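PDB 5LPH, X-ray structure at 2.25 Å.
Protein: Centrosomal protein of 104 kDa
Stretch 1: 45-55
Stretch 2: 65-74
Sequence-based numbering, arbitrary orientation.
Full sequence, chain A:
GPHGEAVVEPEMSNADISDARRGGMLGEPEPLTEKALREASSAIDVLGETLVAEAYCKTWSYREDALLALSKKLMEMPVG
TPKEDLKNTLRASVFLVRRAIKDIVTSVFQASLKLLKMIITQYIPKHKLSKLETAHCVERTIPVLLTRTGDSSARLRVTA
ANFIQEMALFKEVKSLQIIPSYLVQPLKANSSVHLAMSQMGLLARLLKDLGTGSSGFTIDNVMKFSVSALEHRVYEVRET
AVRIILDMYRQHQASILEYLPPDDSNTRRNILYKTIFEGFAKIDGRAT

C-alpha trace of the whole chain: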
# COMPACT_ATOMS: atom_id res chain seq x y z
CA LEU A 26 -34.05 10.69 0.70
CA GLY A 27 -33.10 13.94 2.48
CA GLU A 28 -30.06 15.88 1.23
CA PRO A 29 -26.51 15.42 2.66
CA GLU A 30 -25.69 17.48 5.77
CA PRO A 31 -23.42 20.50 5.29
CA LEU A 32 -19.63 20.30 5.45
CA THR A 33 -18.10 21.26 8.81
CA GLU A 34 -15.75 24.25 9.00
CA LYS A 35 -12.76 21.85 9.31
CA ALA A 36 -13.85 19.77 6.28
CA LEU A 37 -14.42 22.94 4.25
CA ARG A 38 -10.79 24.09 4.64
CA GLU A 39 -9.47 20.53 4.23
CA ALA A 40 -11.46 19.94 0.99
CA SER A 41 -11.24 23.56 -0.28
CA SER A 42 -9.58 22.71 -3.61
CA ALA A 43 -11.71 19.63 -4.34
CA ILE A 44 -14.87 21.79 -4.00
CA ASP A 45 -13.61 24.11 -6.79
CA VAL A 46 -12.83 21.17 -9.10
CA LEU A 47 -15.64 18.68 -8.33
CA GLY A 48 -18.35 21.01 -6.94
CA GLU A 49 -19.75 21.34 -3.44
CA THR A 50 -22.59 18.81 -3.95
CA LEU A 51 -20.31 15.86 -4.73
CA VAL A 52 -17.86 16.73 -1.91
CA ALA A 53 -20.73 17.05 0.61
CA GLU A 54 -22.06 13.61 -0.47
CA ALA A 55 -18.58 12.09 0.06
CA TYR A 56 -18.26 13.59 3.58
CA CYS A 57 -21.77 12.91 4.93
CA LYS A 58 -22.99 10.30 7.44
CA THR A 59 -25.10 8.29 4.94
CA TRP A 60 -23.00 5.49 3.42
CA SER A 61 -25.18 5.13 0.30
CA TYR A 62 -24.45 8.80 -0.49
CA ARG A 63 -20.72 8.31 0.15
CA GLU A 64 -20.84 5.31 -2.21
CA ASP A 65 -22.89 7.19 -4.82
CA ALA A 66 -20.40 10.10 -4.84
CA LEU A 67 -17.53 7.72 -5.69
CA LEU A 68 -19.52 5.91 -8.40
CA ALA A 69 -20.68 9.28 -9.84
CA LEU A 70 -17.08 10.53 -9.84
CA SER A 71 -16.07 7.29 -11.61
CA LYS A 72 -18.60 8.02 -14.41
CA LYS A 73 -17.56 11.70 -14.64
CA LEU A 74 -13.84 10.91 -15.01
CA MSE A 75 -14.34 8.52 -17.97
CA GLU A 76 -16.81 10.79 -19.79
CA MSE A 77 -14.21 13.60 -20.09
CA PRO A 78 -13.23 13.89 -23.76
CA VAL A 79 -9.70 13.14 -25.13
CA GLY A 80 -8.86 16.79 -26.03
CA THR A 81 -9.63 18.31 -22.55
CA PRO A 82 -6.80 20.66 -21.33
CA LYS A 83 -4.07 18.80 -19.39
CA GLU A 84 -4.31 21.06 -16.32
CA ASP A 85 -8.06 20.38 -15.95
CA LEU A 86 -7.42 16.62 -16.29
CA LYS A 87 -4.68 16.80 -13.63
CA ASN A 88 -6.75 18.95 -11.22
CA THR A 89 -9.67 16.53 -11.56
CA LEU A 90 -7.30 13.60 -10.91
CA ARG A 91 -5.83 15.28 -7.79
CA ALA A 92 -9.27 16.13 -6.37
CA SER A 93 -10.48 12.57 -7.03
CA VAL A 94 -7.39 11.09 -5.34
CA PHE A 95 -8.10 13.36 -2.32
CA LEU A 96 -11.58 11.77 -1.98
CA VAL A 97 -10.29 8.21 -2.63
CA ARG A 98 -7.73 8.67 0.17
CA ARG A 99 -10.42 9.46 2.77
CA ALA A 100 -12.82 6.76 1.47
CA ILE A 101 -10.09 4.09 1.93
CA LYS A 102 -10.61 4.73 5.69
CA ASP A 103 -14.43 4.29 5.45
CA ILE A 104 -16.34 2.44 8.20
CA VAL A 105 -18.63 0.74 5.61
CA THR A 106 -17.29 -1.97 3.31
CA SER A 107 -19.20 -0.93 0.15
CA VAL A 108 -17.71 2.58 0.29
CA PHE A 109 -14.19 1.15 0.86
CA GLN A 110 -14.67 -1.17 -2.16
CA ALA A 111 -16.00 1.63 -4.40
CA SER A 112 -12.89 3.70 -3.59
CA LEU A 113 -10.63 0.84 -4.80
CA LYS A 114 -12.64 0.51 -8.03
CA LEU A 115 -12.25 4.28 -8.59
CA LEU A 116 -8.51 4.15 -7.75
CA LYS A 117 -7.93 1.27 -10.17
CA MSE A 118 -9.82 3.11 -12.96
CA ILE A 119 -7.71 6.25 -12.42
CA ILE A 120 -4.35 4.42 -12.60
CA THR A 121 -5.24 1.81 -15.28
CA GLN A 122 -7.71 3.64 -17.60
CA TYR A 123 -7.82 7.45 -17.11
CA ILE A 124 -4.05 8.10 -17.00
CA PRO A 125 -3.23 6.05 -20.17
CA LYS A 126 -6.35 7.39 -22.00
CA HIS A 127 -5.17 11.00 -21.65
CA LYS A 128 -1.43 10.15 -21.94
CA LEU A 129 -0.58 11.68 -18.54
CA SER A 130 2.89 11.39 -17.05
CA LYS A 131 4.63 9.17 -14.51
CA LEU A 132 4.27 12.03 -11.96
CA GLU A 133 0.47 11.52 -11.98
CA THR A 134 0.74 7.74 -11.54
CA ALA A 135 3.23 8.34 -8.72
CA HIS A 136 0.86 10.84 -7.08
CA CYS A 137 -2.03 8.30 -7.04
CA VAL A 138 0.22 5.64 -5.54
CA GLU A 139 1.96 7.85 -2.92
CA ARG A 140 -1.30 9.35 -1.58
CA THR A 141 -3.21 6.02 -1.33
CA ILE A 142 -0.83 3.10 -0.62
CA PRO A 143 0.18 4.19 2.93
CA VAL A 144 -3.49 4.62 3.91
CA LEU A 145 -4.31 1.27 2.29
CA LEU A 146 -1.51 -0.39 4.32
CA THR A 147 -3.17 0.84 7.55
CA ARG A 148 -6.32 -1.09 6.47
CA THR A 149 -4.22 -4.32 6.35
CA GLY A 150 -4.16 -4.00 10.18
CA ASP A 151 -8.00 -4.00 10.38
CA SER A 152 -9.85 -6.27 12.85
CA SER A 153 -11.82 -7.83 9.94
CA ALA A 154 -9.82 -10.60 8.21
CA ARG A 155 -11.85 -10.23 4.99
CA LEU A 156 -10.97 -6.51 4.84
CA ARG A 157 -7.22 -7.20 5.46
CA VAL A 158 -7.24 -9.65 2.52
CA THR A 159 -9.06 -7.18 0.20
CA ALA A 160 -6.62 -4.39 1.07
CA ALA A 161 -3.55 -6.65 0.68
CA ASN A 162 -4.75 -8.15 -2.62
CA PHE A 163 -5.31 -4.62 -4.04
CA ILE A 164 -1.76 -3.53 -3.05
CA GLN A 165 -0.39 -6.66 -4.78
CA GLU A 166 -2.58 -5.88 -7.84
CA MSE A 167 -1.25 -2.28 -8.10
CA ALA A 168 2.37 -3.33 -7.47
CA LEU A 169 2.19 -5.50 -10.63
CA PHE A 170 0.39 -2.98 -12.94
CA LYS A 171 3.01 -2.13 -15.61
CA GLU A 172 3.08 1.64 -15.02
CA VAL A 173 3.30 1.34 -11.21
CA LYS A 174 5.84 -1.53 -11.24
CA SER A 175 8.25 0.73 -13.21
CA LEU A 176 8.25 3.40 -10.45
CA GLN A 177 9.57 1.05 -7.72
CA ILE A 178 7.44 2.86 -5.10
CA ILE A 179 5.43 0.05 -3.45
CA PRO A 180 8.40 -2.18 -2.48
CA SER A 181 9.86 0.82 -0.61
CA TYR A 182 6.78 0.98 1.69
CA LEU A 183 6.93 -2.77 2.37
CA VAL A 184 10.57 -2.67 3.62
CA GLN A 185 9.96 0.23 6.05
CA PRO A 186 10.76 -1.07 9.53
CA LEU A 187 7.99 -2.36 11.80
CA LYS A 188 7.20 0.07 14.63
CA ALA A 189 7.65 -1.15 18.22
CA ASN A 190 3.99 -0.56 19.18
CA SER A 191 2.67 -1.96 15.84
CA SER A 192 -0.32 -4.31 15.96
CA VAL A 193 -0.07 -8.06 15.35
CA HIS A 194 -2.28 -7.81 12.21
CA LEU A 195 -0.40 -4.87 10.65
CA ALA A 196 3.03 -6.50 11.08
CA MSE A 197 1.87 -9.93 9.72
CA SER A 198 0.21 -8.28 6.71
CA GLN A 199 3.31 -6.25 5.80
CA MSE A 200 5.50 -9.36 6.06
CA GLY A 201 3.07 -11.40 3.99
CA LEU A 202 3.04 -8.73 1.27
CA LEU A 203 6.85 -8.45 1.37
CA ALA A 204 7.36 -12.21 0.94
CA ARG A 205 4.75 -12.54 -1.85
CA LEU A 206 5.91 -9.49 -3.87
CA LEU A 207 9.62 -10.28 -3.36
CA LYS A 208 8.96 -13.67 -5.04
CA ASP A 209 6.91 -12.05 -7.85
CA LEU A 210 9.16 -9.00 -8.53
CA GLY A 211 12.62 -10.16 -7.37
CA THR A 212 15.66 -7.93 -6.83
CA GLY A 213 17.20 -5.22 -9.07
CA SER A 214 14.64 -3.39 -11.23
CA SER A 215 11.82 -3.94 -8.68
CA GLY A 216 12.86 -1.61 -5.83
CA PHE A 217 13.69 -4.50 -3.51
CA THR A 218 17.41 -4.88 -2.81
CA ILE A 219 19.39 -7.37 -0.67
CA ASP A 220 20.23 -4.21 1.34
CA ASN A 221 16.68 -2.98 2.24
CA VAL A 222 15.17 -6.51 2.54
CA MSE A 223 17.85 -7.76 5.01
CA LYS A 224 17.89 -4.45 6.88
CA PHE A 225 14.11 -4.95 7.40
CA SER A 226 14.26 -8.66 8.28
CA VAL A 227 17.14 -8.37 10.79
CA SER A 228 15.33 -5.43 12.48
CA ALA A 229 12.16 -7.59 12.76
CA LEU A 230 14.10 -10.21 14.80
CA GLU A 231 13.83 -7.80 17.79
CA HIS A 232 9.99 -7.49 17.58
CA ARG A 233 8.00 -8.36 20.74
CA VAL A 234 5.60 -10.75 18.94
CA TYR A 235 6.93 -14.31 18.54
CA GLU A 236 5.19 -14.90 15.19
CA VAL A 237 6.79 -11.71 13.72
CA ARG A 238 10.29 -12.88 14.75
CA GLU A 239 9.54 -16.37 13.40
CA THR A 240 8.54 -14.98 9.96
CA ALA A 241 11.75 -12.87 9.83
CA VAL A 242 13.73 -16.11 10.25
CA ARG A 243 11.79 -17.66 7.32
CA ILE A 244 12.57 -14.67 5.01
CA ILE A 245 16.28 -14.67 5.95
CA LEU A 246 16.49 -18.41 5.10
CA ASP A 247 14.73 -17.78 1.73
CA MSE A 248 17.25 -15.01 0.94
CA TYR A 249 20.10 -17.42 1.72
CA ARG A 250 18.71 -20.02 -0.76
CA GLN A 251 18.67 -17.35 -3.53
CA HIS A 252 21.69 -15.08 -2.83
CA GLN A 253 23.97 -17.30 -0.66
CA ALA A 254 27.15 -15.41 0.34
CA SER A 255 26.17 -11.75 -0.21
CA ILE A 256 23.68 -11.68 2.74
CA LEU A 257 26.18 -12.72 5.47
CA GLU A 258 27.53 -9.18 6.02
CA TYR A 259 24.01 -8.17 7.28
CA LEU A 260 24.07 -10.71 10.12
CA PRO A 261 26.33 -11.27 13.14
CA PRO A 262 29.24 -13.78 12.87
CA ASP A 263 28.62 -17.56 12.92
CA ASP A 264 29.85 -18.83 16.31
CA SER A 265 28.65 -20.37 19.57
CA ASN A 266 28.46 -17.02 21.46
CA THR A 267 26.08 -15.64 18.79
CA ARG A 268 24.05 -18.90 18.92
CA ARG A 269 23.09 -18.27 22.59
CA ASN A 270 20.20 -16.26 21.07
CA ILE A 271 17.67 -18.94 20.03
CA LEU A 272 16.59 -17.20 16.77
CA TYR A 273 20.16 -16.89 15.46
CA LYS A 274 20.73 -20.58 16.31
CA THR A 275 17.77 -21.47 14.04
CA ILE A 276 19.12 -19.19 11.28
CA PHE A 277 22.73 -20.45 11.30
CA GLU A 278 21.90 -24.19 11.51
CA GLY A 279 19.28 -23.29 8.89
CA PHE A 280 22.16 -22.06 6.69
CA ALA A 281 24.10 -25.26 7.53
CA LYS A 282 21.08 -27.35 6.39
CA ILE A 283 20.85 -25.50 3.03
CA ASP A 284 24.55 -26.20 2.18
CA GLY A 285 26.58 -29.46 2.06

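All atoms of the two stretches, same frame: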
# COMPACT_ATOMS: atom_id res chain seq x y z
N ASP A 45 -13.76 23.34 -5.54
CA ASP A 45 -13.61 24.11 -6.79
C ASP A 45 -13.64 23.22 -8.04
O ASP A 45 -14.24 23.58 -9.04
CB ASP A 45 -12.32 24.93 -6.78
CG ASP A 45 -12.41 26.14 -5.87
OD1 ASP A 45 -13.45 26.83 -5.89
OD2 ASP A 45 -11.43 26.42 -5.15
N VAL A 46 -13.00 22.06 -7.95
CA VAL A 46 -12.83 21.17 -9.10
C VAL A 46 -14.05 20.27 -9.32
O VAL A 46 -14.51 20.11 -10.45
CB VAL A 46 -11.56 20.31 -8.92
CG1 VAL A 46 -11.41 19.29 -10.05
CG2 VAL A 46 -10.32 21.20 -8.83
N LEU A 47 -14.56 19.67 -8.25
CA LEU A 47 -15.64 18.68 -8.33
C LEU A 47 -17.03 19.23 -8.00
O LEU A 47 -18.02 18.57 -8.30
CB LEU A 47 -15.35 17.51 -7.39
CG LEU A 47 -14.00 16.83 -7.59
CD1 LEU A 47 -13.80 15.78 -6.51
CD2 LEU A 47 -13.90 16.21 -8.98
N GLY A 48 -17.09 20.40 -7.36
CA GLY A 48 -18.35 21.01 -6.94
C GLY A 48 -18.67 20.65 -5.51
O GLY A 48 -18.27 19.58 -5.01
N GLU A 49 -19.41 21.53 -4.84
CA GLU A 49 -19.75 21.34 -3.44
C GLU A 49 -20.67 20.15 -3.19
O GLU A 49 -20.53 19.48 -2.17
CB GLU A 49 -20.39 22.60 -2.86
CG GLU A 49 -20.53 22.57 -1.35
CD GLU A 49 -21.00 23.90 -0.77
OE1 GLU A 49 -20.60 24.22 0.37
OE2 GLU A 49 -21.76 24.61 -1.45
N THR A 50 -21.60 19.89 -4.10
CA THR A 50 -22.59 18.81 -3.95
C THR A 50 -21.90 17.45 -3.79
O THR A 50 -22.17 16.72 -2.84
CB THR A 50 -23.57 18.76 -5.15
OG1 THR A 50 -24.31 19.99 -5.20
CG2 THR A 50 -24.57 17.60 -5.02
N LEU A 51 -21.02 17.14 -4.74
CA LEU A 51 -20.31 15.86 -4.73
C LEU A 51 -19.41 15.72 -3.50
O LEU A 51 -19.33 14.63 -2.92
CB LEU A 51 -19.51 15.69 -6.03
CG LEU A 51 -19.08 14.26 -6.38
CD1 LEU A 51 -18.98 14.10 -7.89
CD2 LEU A 51 -17.76 13.88 -5.71
N VAL A 52 -18.74 16.80 -3.09
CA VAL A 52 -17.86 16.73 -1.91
C VAL A 52 -18.68 16.51 -0.63
O VAL A 52 -18.29 15.73 0.23
CB VAL A 52 -16.95 17.98 -1.78
CG1 VAL A 52 -16.17 17.96 -0.47
CG2 VAL A 52 -15.98 18.04 -2.95
N ALA A 53 -19.82 17.20 -0.52
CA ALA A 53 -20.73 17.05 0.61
C ALA A 53 -21.27 15.61 0.73
O ALA A 53 -21.30 15.06 1.82
CB ALA A 53 -21.89 18.03 0.51
N GLU A 54 -21.68 15.03 -0.40
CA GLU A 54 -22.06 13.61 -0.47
C GLU A 54 -20.97 12.70 0.11
O GLU A 54 -21.25 11.85 0.97
CB GLU A 54 -22.29 13.17 -1.92
CG GLU A 54 -23.67 13.37 -2.49
CD GLU A 54 -23.84 12.55 -3.76
OE1 GLU A 54 -23.20 12.91 -4.77
OE2 GLU A 54 -24.56 11.52 -3.74
N ALA A 55 -19.74 12.89 -0.36
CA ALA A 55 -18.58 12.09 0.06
C ALA A 55 -18.26 12.19 1.55
O ALA A 55 -17.77 11.23 2.13
CB ALA A 55 -17.35 12.46 -0.76
N ASP A 65 -22.38 6.56 -3.60
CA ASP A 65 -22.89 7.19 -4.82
C ASP A 65 -21.96 8.29 -5.36
O ASP A 65 -21.78 8.41 -6.57
CB ASP A 65 -24.28 7.78 -4.58
CG ASP A 65 -24.92 8.31 -5.85
OD1 ASP A 65 -25.25 7.48 -6.73
OD2 ASP A 65 -25.09 9.54 -5.97
N ALA A 66 -21.38 9.08 -4.46
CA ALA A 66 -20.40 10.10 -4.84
C ALA A 66 -19.22 9.50 -5.59
O ALA A 66 -18.82 10.02 -6.63
CB ALA A 66 -19.91 10.85 -3.61
N LEU A 67 -18.68 8.40 -5.07
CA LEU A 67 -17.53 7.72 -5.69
C LEU A 67 -17.88 7.10 -7.03
O LEU A 67 -17.09 7.19 -7.97
CB LEU A 67 -16.92 6.69 -4.74
CG LEU A 67 -16.29 7.32 -3.50
CD1 LEU A 67 -16.08 6.30 -2.39
CD2 LEU A 67 -14.98 8.00 -3.84
N LEU A 68 -19.05 6.47 -7.13
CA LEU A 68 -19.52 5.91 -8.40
C LEU A 68 -19.86 7.00 -9.42
O LEU A 68 -19.62 6.83 -10.61
CB LEU A 68 -20.73 4.98 -8.19
CG LEU A 68 -20.53 3.75 -7.28
CD1 LEU A 68 -21.84 2.97 -7.15
CD2 LEU A 68 -19.42 2.83 -7.77
N ALA A 69 -20.42 8.12 -8.97
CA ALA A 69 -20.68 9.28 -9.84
C ALA A 69 -19.39 9.90 -10.37
O ALA A 69 -19.29 10.25 -11.54
CB ALA A 69 -21.49 10.34 -9.09
N LEU A 70 -18.40 10.01 -9.49
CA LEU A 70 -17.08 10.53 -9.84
C LEU A 70 -16.39 9.61 -10.86
O LEU A 70 -15.76 10.09 -11.80
CB LEU A 70 -16.23 10.66 -8.58
CG LEU A 70 -14.93 11.46 -8.63
CD1 LEU A 70 -15.13 12.84 -9.24
CD2 LEU A 70 -14.37 11.59 -7.22
N SER A 71 -16.55 8.30 -10.67
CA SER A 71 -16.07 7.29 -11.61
C SER A 71 -16.63 7.50 -13.03
O SER A 71 -15.87 7.50 -13.99
CB SER A 71 -16.41 5.88 -11.09
OG SER A 71 -15.86 4.87 -11.90
N LYS A 72 -17.94 7.69 -13.13
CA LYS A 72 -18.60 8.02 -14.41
C LYS A 72 -18.06 9.31 -15.02
O LYS A 72 -17.67 9.32 -16.19
CB LYS A 72 -20.12 8.17 -14.24
CG LYS A 72 -20.91 6.87 -14.31
CD LYS A 72 -22.38 7.11 -13.98
CE LYS A 72 -23.25 5.90 -14.28
NZ LYS A 72 -23.66 5.84 -15.71
N LYS A 73 -18.04 10.37 -14.22
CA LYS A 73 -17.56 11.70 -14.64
C LYS A 73 -16.14 11.70 -15.20
O LYS A 73 -15.89 12.35 -16.21
CB LYS A 73 -17.66 12.68 -13.46
CG LYS A 73 -17.02 14.05 -13.68
CD LYS A 73 -17.58 15.08 -12.71
CE LYS A 73 -16.67 16.29 -12.58
NZ LYS A 73 -17.23 17.27 -11.60
N LEU A 74 -15.23 10.97 -14.55
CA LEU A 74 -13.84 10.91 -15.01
C LEU A 74 -13.71 10.31 -16.41
O LEU A 74 -12.99 10.85 -17.24
CB LEU A 74 -12.95 10.12 -14.03
CG LEU A 74 -12.59 10.79 -12.70
CD1 LEU A 74 -11.89 9.85 -11.75
CD2 LEU A 74 -11.72 11.99 -12.95

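Helix 65-74 packs against helix 49-55 and against V46 and L47 of helix 45-47; the axes of helices 49-55 and 65-74 run roughly antiparallel (139°) and approach to 8.9 Å. The contact mixes apolar side chains with charged groups, and no hydrogen bond crosses it. At the start of stretch 2, D65 sends its carboxylate to that of E54, OD2 to OE2 at 3.0 Å. Both atoms are acceptors of like charge, so this is a close approach of two carboxylates and not a hydrogen bond. One residue on, A66 points toward stretch 1 and touches three of its residues: its CB lies 3.7 Å from E54 CB, 3.8 Å from A55 N and 3.9 Å from L51 O. Here the backbones come close, A66 CA lying 5.6 Å from A55 CA. L67 and L68 make no contact, and A69, though directed toward the partner, keeps its CB 4.7 Å from L51 CD1. A turn beyond A66, L70 (chi1 t, chi2 p) places CD1 3.6 Å from L47 CD2 and 4.3 Å from L51 CD1, joining two leucines from successive helical segments. K73, extended with all four chi angles t, reaches the carbonyls of V46 and L47: its NZ stands 3.6 Å from L47 O and 4.1 Å from V46 O, without hydrogen bonding to either.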